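Local coordinates for protein halohydrin epoxidase A (Corynebacterium sp., PDB 4Z9F) that probably interconverts vicinal halohydrins and epoxides with release or uptake of halide, as a cofactor-independent relative of the short-chain dehydrogenases, at residues Ala16-Leu21 with Tyr26-His31; Glu104-Phe109 with Pro145-Ala150; Pro177-Asn182 with Arg203-Gly208. The protein carries 1 engineered substitution. One frame throughout, in Å; residues are numbered along the deposited sequence.

Contact 1. Residues Ala16-Leu21 with Tyr26-His31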
loop_
_atom_site.group_PDB
_atom_site.type_symbol
_atom_site.label_atom_id
_atom_site.label_comp_id
_atom_site.label_asym_id
_atom_site.label_seq_id
_atom_site.Cartn_x
_atom_site.Cartn_y
_atom_site.Cartn_z
ATOM N N ALA C 16 -14.673 -1.276 -24.652
ATOM C CA ALA C 16 -15.594 -1.603 -23.569
ATOM C C ALA C 16 -16.315 -0.358 -23.067
ATOM O O ALA C 16 -17.520 -0.401 -22.780
ATOM C CB ALA C 16 -14.837 -2.286 -22.422
ATOM N N ALA C 17 -15.585 0.749 -22.948
ATOM C CA ALA C 17 -16.159 1.986 -22.434
ATOM C C ALA C 17 -17.150 2.573 -23.432
ATOM O O ALA C 17 -18.261 2.964 -23.063
ATOM C CB ALA C 17 -15.042 2.977 -22.120
ATOM N N VAL C 18 -16.761 2.629 -24.704
ATOM C CA VAL C 18 -17.628 3.200 -25.733
ATOM C C VAL C 18 -18.930 2.413 -25.830
ATOM O O VAL C 18 -20.021 2.991 -25.925
ATOM C CB VAL C 18 -16.880 3.258 -27.080
ATOM C CG1 VAL C 18 -17.834 3.638 -28.210
ATOM C CG2 VAL C 18 -15.720 4.235 -27.000
ATOM N N GLU C 19 -18.847 1.082 -25.770
ATOM C CA GLU C 19 -20.068 0.285 -25.812
ATOM C C GLU C 19 -20.908 0.459 -24.554
ATOM O O GLU C 19 -22.130 0.612 -24.641
ATOM C CB GLU C 19 -19.742 -1.192 -26.022
ATOM C CG GLU C 19 -20.967 -2.094 -25.877
ATOM C CD GLU C 19 -21.128 -3.084 -27.034
ATOM O OE1 GLU C 19 -21.628 -4.205 -26.769
ATOM O OE2 GLU C 19 -20.761 -2.734 -28.186
ATOM N N ALA C 20 -20.290 0.411 -23.370
ATOM C CA ALA C 20 -21.092 0.456 -22.151
ATOM C C ALA C 20 -21.773 1.809 -21.977
ATOM O O ALA C 20 -22.947 1.875 -21.603
ATOM C CB ALA C 20 -20.224 0.144 -20.938
ATOM N N LEU C 21 -21.047 2.894 -22.230
ATOM C CA LEU C 21 -21.625 4.224 -22.070
ATOM C C LEU C 21 -22.717 4.477 -23.103
ATOM O O LEU C 21 -23.740 5.096 -22.786
ATOM C CB LEU C 21 -20.521 5.275 -22.162
ATOM C CG LEU C 21 -19.501 5.195 -21.013
ATOM C CD1 LEU C 21 -18.223 5.933 -21.360
ATOM C CD2 LEU C 21 -20.146 5.774 -19.775
ATOM N N TYR C 26 -25.437 7.486 -23.120
ATOM C CA TYR C 26 -24.541 8.588 -23.434
ATOM C C TYR C 26 -24.353 8.757 -24.940
ATOM O O TYR C 26 -24.415 7.802 -25.717
ATOM C CB TYR C 26 -23.157 8.375 -22.812
ATOM C CG TYR C 26 -23.069 8.523 -21.303
ATOM C CD1 TYR C 26 -23.730 7.645 -20.464
ATOM C CD2 TYR C 26 -22.284 9.515 -20.728
ATOM C CE1 TYR C 26 -23.642 7.758 -19.083
ATOM C CE2 TYR C 26 -22.184 9.637 -19.347
ATOM C CZ TYR C 26 -22.871 8.747 -18.533
ATOM O OH TYR C 26 -22.797 8.845 -17.159
ATOM N N THR C 27 -24.073 9.989 -25.338
ATOM C CA THR C 27 -23.379 10.244 -26.587
ATOM C C THR C 27 -21.889 10.177 -26.283
ATOM O O THR C 27 -21.384 10.941 -25.451
ATOM C CB THR C 27 -23.772 11.603 -27.167
ATOM O OG1 THR C 27 -25.182 11.614 -27.393
ATOM C CG2 THR C 27 -23.051 11.860 -28.481
ATOM N N VAL C 28 -21.193 9.253 -26.928
ATOM C CA VAL C 28 -19.782 9.031 -26.654
ATOM C C VAL C 28 -18.966 9.697 -27.750
ATOM O O VAL C 28 -18.937 9.226 -28.894
ATOM C CB VAL C 28 -19.460 7.538 -26.537
ATOM C CG1 VAL C 28 -18.005 7.368 -26.142
ATOM C CG2 VAL C 28 -20.403 6.879 -25.515
ATOM N N VAL C 29 -18.292 10.788 -27.394
ATOM C CA VAL C 29 -17.348 11.467 -28.276
ATOM C C VAL C 29 -15.976 10.813 -28.117
ATOM O O VAL C 29 -15.466 10.690 -26.998
ATOM C CB VAL C 29 -17.285 12.966 -27.940
ATOM C CG1 VAL C 29 -16.301 13.660 -28.823
ATOM C CG2 VAL C 29 -18.663 13.590 -28.051
ATOM N N CYS C 30 -15.365 10.413 -29.235
ATOM C CA CYS C 30 -14.225 9.503 -29.227
ATOM C C CYS C 30 -12.994 10.114 -29.879
ATOM O O CYS C 30 -13.083 10.733 -30.944
ATOM C CB CYS C 30 -14.579 8.198 -29.953
ATOM S SG CYS C 30 -15.893 7.288 -29.157
ATOM N N HIS C 31 -11.841 9.911 -29.240
ATOM C CA HIS C 31 -10.544 10.248 -29.796
ATOM C C HIS C 31 -9.818 8.961 -30.161
ATOM O O HIS C 31 -9.990 7.927 -29.507
ATOM C CB HIS C 31 -9.712 11.076 -28.805
ATOM C CG HIS C 31 -8.228 10.905 -28.944
ATOM N ND1 HIS C 31 -7.540 9.852 -28.374
ATOM C CD2 HIS C 31 -7.294 11.673 -29.556
ATOM C CE1 HIS C 31 -6.254 9.971 -28.646
ATOM N NE2 HIS C 31 -6.076 11.070 -29.361
#
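The torsions of Leu21 and Tyr26 bring the isobutyl group over the phenol ring. In Leu21 the first torsion (chi1 -65°) sets CG beside the backbone N, and the second extends CD1 away from CA and leaves CD2 as the branch turned over the Tyr26 ring, while the Tyr26 side chain also leaves its backbone with CG beside N. CD2 of Leu21 then sits above the centre of the Tyr26 ring, 4.0 Å from the centroid and only 8° off the ring normal, a CH-pi contact made squarely over one face. The same two residues are joined through their backbones: Tyr26 N donates to Leu21 O at 3.0 Å with an N-H...O angle of 160°, so the bond is fairly straight. Tyr26 CB also approaches Leu21 O at 3.3 Å.

This bond spans the turn from helix 14-23 into strand 27-30, the second half of the beta-alpha-beta unit that opens the Rossmann-type fold. The short axes of helix and strand run close to antiparallel and come within 8.4 Å, a helix packed on the face of its parallel sheet. Further along the strand the contact is purely apolar. Leu21 CB meets Val28 CG2 at 3.7 Å. One helical turn back, Val18 CG2 reaches two strand residues, Val28 CG1 at 4.0 Å and Cys30 SG at 3.7 Å; Tyr26, Val28 and Cys30, every second residue, thus present their CB atoms to the helix. Val6 of strand 3-6 adjoins both Val18 and Val28, and Thr221 and Ala224 of helix 213-224 abut Leu21 and Tyr26 respectively. The phenol hydroxyl of Tyr26 is hydrogen-bonded to Asp74, which links that end of the ring to the start of strand 73-79.

Contact 2. Residues Glu104-Phe109 with Pro145-Ala150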
loop_
_atom_site.group_PDB
_atom_site.type_symbol
_atom_site.label_atom_id
_atom_site.label_comp_id
_atom_site.label_asym_id
_atom_site.label_seq_id
_atom_site.Cartn_x
_atom_site.Cartn_y
_atom_site.Cartn_z
ATOM N N GLU C 104 5.378 10.157 -22.140
ATOM C CA GLU C 104 4.499 11.042 -22.897
ATOM C C GLU C 104 3.105 10.446 -23.021
ATOM O O GLU C 104 2.107 11.106 -22.716
ATOM C CB GLU C 104 5.082 11.324 -24.280
ATOM C CG GLU C 104 4.402 12.492 -24.994
ATOM C CD GLU C 104 4.732 13.837 -24.377
ATOM O OE1 GLU C 104 3.886 14.758 -24.463
ATOM O OE2 GLU C 104 5.837 13.986 -23.814
ATOM N N ALA C 105 3.017 9.173 -23.425
ATOM C CA ALA C 105 1.708 8.570 -23.677
ATOM C C ALA C 105 0.964 8.248 -22.383
ATOM O O ALA C 105 -0.272 8.342 -22.326
ATOM C CB ALA C 105 1.863 7.297 -24.521
ATOM N N LEU C 106 1.687 7.839 -21.340
ATOM C CA LEU C 106 1.022 7.308 -20.160
ATOM C C LEU C 106 0.948 8.285 -18.999
ATOM O O LEU C 106 0.137 8.069 -18.092
ATOM C CB LEU C 106 1.720 6.024 -19.693
ATOM C CG LEU C 106 1.876 4.984 -20.802
ATOM C CD1 LEU C 106 2.604 3.793 -20.245
ATOM C CD2 LEU C 106 0.508 4.588 -21.377
ATOM N N SER C 107 1.746 9.360 -19.022
ATOM C CA SER C 107 1.812 10.290 -17.901
ATOM C C SER C 107 1.580 11.732 -18.332
ATOM O O SER C 107 0.794 12.446 -17.702
ATOM C CB SER C 107 3.164 10.175 -17.200
ATOM O OG SER C 107 3.474 8.807 -16.955
ATOM N N ILE C 108 2.271 12.184 -19.379
ATOM C CA ILE C 108 2.146 13.585 -19.776
ATOM C C ILE C 108 0.819 13.830 -20.487
ATOM O O ILE C 108 0.091 14.778 -20.162
ATOM C CB ILE C 108 3.340 14.012 -20.637
ATOM C CG1 ILE C 108 4.647 13.826 -19.869
ATOM C CG2 ILE C 108 3.189 15.480 -21.047
ATOM C CD1 ILE C 108 4.825 14.775 -18.701
ATOM N N PHE C 109 0.483 12.984 -21.465
ATOM C CA PHE C 109 -0.793 13.105 -22.169
ATOM C C PHE C 109 -1.986 13.190 -21.224
ATOM O O PHE C 109 -2.797 14.117 -21.380
ATOM C CB PHE C 109 -0.920 11.940 -23.167
ATOM C CG PHE C 109 -2.067 12.060 -24.134
ATOM C CD1 PHE C 109 -3.369 11.778 -23.743
ATOM C CD2 PHE C 109 -1.832 12.404 -25.459
ATOM C CE1 PHE C 109 -4.410 11.866 -24.640
ATOM C CE2 PHE C 109 -2.871 12.485 -26.359
ATOM C CZ PHE C 109 -4.162 12.217 -25.950
ATOM N N PRO C 145 9.661 -2.094 -16.364
ATOM C CA PRO C 145 10.401 -1.129 -15.535
ATOM C C PRO C 145 10.337 0.310 -16.020
ATOM O O PRO C 145 10.846 1.197 -15.322
ATOM C CB PRO C 145 11.837 -1.652 -15.593
ATOM C CG PRO C 145 11.925 -2.261 -16.984
ATOM C CD PRO C 145 10.553 -2.784 -17.321
ATOM N N LEU C 146 9.771 0.574 -17.191
ATOM C CA LEU C 146 9.529 1.940 -17.639
ATOM C C LEU C 146 8.049 2.257 -17.707
ATOM O O LEU C 146 7.627 3.341 -17.282
ATOM C CB LEU C 146 10.166 2.173 -19.014
ATOM C CG LEU C 146 11.690 2.022 -19.022
ATOM C CD1 LEU C 146 12.219 2.089 -20.439
ATOM C CD2 LEU C 146 12.328 3.094 -18.148
ATOM N N TYR C 147 7.276 1.299 -18.222
ATOM C CA TYR C 147 5.817 1.367 -18.254
ATOM C C TYR C 147 5.224 1.452 -16.854
ATOM O O TYR C 147 4.253 2.181 -16.627
ATOM C CB TYR C 147 5.303 0.128 -18.984
ATOM C CG TYR C 147 3.810 -0.068 -19.161
ATOM C CD1 TYR C 147 3.100 -0.905 -18.312
ATOM C CD2 TYR C 147 3.135 0.489 -20.234
ATOM C CE1 TYR C 147 1.744 -1.135 -18.496
ATOM C CE2 TYR C 147 1.782 0.274 -20.423
ATOM C CZ TYR C 147 1.090 -0.546 -19.552
ATOM O OH TYR C 147 -0.258 -0.780 -19.725
ATOM N N GLY C 148 5.775 0.696 -15.904
ATOM C CA GLY C 148 5.310 0.750 -14.536
ATOM C C GLY C 148 5.404 2.145 -13.942
ATOM O O GLY C 148 4.406 2.698 -13.471
ATOM N N PRO C 149 6.614 2.719 -13.907
ATOM C CA PRO C 149 6.751 4.105 -13.420
ATOM C C PRO C 149 5.766 5.082 -14.049
ATOM O O PRO C 149 5.149 5.883 -13.333
ATOM C CB PRO C 149 8.202 4.435 -13.780
ATOM C CG PRO C 149 8.899 3.122 -13.565
ATOM C CD PRO C 149 7.931 2.075 -14.069
ATOM N N ALA C 150 5.586 5.023 -15.367
ATOM C CA ALA C 150 4.655 5.941 -16.021
ATOM C C ALA C 150 3.215 5.715 -15.558
ATOM O O ALA C 150 2.470 6.679 -15.329
ATOM C CB ALA C 150 4.778 5.804 -17.539
#
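Ser107 and Ala150 supply the polar link, a single hydrogen bond from Ser107 OG to Ala150 O at 2.9 Å. The C=O...OG angle is 105°, so the hydroxyl comes to the carbonyl oxygen from the side, tilted 25° from the carbonyl plane. With chi1 at -48° the hydroxyl lies beside its own backbone N and points at helix 147-165, and it also reaches Ala150 CB at 3.3 Å.

The apolar contacts centre on Leu106. Its CB meets Ala150 CB at 3.7 Å, and its CD1 approaches the Tyr147 ring obliquely, 3.3 Å from CD2 and 3.6 Å from CE2; the two side chains are set roughly at right angles. Such a short carbon-carbon distance marks tight packing. Helices 96-123 and 147-165 are the long pair that in short-chain dehydrogenase tetramers builds a four-helix interface, and here Leu146 and Pro149 pack on Ile111 and Leu157 of a second subunit, to whose Arg100 Glu104 makes a salt bridge. Tyr147 is hydrogen-bonded through OH to Arg151, a spacing that matches the Tyr-x-x-x-Arg pair of halohydrin dehalogenases and is consistent with an active-site role.

Among backbone bonds, Phe109 N to Glu104 O at 2.8 Å widens helix 96-123 into a pi-type turn. Leu106 O, within this turn, accepts from Thr154 OG1.

Contact 3. Residues Pro177-Asn182 with Arg203-Gly208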
loop_
_atom_site.group_PDB
_atom_site.type_symbol
_atom_site.label_atom_id
_atom_site.label_comp_id
_atom_site.label_asym_id
_atom_site.label_seq_id
_atom_site.Cartn_x
_atom_site.Cartn_y
_atom_site.Cartn_z
ATOM N N PRO C 177 -6.145 -2.467 -14.748
ATOM C CA PRO C 177 -6.484 -3.785 -15.295
ATOM C C PRO C 177 -5.267 -4.682 -15.456
ATOM O O PRO C 177 -4.139 -4.223 -15.645
ATOM C CB PRO C 177 -7.095 -3.463 -16.672
ATOM C CG PRO C 177 -7.178 -1.945 -16.756
ATOM C CD PRO C 177 -6.158 -1.420 -15.783
ATOM N N ASN C 178 -5.537 -5.985 -15.384
ATOM C CA ASN C 178 -4.665 -7.059 -15.855
ATOM C C ASN C 178 -5.568 -8.253 -16.132
ATOM O O ASN C 178 -6.660 -8.363 -15.569
ATOM C CB ASN C 178 -3.566 -7.420 -14.834
ATOM C CG ASN C 178 -2.367 -8.131 -15.477
ATOM O OD1 ASN C 178 -2.331 -8.365 -16.695
ATOM N ND2 ASN C 178 -1.373 -8.478 -14.652
ATOM N N PHE C 179 -5.106 -9.147 -17.010
ATOM C CA PHE C 179 -5.911 -10.296 -17.417
ATOM C C PHE C 179 -7.308 -9.864 -17.837
ATOM O O PHE C 179 -8.306 -10.515 -17.538
ATOM C CB PHE C 179 -5.951 -11.338 -16.306
ATOM C CG PHE C 179 -4.589 -11.859 -15.948
ATOM C CD1 PHE C 179 -3.955 -11.453 -14.787
ATOM C CD2 PHE C 179 -3.932 -12.731 -16.800
ATOM C CE1 PHE C 179 -2.701 -11.934 -14.466
ATOM C CE2 PHE C 179 -2.671 -13.218 -16.480
ATOM C CZ PHE C 179 -2.060 -12.818 -15.317
ATOM N N PHE C 180 -7.368 -8.732 -18.531
ATOM C CA PHE C 180 -8.607 -8.119 -18.989
ATOM C C PHE C 180 -8.734 -8.370 -20.488
ATOM O O PHE C 180 -7.858 -7.964 -21.257
ATOM C CB PHE C 180 -8.567 -6.625 -18.660
ATOM C CG PHE C 180 -9.559 -5.801 -19.405
ATOM C CD1 PHE C 180 -9.192 -4.567 -19.927
ATOM C CD2 PHE C 180 -10.863 -6.240 -19.563
ATOM C CE1 PHE C 180 -10.118 -3.785 -20.603
ATOM C CE2 PHE C 180 -11.785 -5.468 -20.257
ATOM C CZ PHE C 180 -11.407 -4.250 -20.775
ATOM N N ASN C 181 -9.800 -9.076 -20.894
ATOM C CA ASN C 181 -10.014 -9.372 -22.314
ATOM C C ASN C 181 -10.215 -8.073 -23.081
ATOM O O ASN C 181 -11.266 -7.429 -22.978
ATOM C CB ASN C 181 -11.210 -10.316 -22.483
ATOM C CG ASN C 181 -11.560 -10.609 -23.949
ATOM O OD1 ASN C 181 -12.718 -10.882 -24.249
ATOM N ND2 ASN C 181 -10.586 -10.544 -24.849
ATOM N N ASN C 182 -9.201 -7.666 -23.825
ATOM C CA ASN C 182 -9.219 -6.389 -24.520
ATOM C C ASN C 182 -8.277 -6.485 -25.710
ATOM O O ASN C 182 -7.358 -7.316 -25.711
ATOM C CB ASN C 182 -8.822 -5.239 -23.570
ATOM C CG ASN C 182 -7.335 -5.150 -23.336
ATOM O OD1 ASN C 182 -6.608 -4.598 -24.155
ATOM N ND2 ASN C 182 -6.869 -5.678 -22.189
ATOM N N ARG C 203 -3.278 -20.361 -13.295
ATOM C CA ARG C 203 -2.309 -20.279 -12.210
ATOM C C ARG C 203 -2.424 -18.971 -11.438
ATOM O O ARG C 203 -2.378 -18.975 -10.202
ATOM C CB ARG C 203 -0.894 -20.425 -12.760
ATOM C CG ARG C 203 0.181 -20.465 -11.685
ATOM C CD ARG C 203 1.574 -20.490 -12.294
ATOM N NE ARG C 203 1.565 -21.049 -13.644
ATOM C CZ ARG C 203 1.873 -20.356 -14.737
ATOM N NH1 ARG C 203 2.221 -19.080 -14.633
ATOM N NH2 ARG C 203 1.830 -20.938 -15.932
ATOM N N ASP C 204 -2.565 -17.847 -12.152
ATOM C CA ASP C 204 -2.344 -16.534 -11.563
ATOM C C ASP C 204 -3.621 -15.766 -11.247
ATOM O O ASP C 204 -3.556 -14.814 -10.460
ATOM C CB ASP C 204 -1.462 -15.678 -12.488
ATOM C CG ASP C 204 -0.030 -16.221 -12.611
ATOM O OD1 ASP C 204 0.345 -17.113 -11.823
ATOM O OD2 ASP C 204 0.719 -15.750 -13.493
ATOM N N VAL C 205 -4.762 -16.140 -11.819
ATOM C CA VAL C 205 -5.995 -15.373 -11.660
ATOM C C VAL C 205 -6.962 -16.169 -10.791
ATOM O O VAL C 205 -7.583 -17.133 -11.274
ATOM C CB VAL C 205 -6.627 -15.046 -13.014
ATOM C CG1 VAL C 205 -7.922 -14.240 -12.800
ATOM C CG2 VAL C 205 -5.647 -14.296 -13.870
ATOM N N PRO C 206 -7.175 -15.782 -9.530
ATOM C CA PRO C 206 -8.171 -16.484 -8.707
ATOM C C PRO C 206 -9.527 -16.655 -9.388
ATOM O O PRO C 206 -10.129 -17.723 -9.294
ATOM C CB PRO C 206 -8.254 -15.590 -7.463
ATOM C CG PRO C 206 -6.848 -15.065 -7.325
ATOM C CD PRO C 206 -6.443 -14.759 -8.750
ATOM N N LEU C 207 -10.027 -15.630 -10.079
ATOM C CA LEU C 207 -11.317 -15.765 -10.743
ATOM C C LEU C 207 -11.287 -16.828 -11.842
ATOM O O LEU C 207 -12.347 -17.332 -12.223
ATOM C CB LEU C 207 -11.755 -14.419 -11.327
ATOM C CG LEU C 207 -13.223 -14.266 -11.733
ATOM C CD1 LEU C 207 -14.160 -14.318 -10.510
ATOM C CD2 LEU C 207 -13.371 -12.944 -12.491
ATOM N N GLY C 208 -10.107 -17.170 -12.364
ATOM C CA GLY C 208 -9.985 -18.286 -13.288
ATOM C C GLY C 208 -10.249 -17.972 -14.741
ATOM O O GLY C 208 -10.263 -18.898 -15.567
#
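The loop that follows strand 170-177 meets the end of helix 195-204 here, and in related halohydrin dehalogenases the corresponding loop contributes to the halide site; the sequence and position of Pro177-Asn182 are consistent with that. Phe179 carries the contact. Val205 CG2 sits over one face of its ring, 3.5 Å from the centroid and 19° off the normal, displaced toward the rim so that its shortest approach is 3.4 Å to Phe179 CG. This is a CH-pi interaction, made by the methyl that Val205 holds beside its backbone N. Asp204 CB adds an oblique apolar touch at 4.1 Å from Phe179 CZ.

On the opposite face of the Phe179 ring lies Asn178 OD1, about 4.0 Å above the plane. The same oxygen accepts from Phe179 N at 2.9 Å, the donor lying 40° out of the carbonyl plane. Val205 is the first residue to leave the helix and begins a type I turn closed by Gly208 N to Val205 O at 2.7 Å.

Phe179 also meets Phe186, makes an edge-to-face pair with Tyr242 and touches Arg200 and Val201 of helix 195-204. Val205 O and Pro206 O accept from Arg167 of a third subunit, placing the turn at the subunit boundary, while Phe180 leans on Met216 of helix 213-224 and its ring meets Phe238 of strand 235-238.

Overall arrangement
The three contacts follow one another along the chain without overlap, and all belong to one Rossmann-type domain around a parallel sheet. Contact 1 lies at the first beta-alpha-beta unit, contact 2 between the long helices 96-123 and 147-165, and contact 3 after strand 170-177. Centres of contacts 1 and 2 are about 24 Å apart, on opposite sides of the chain's centre, yet His31 packs on Phe109. Contact 3 is about 24 Å from contact 1, centre to centre, with Ala16 meeting Phe180, and about 22 Å from contact 2. Contact 1 lies within the subunit, while contacts 2 and 3 sit beside two different subunit boundaries of the tetramer.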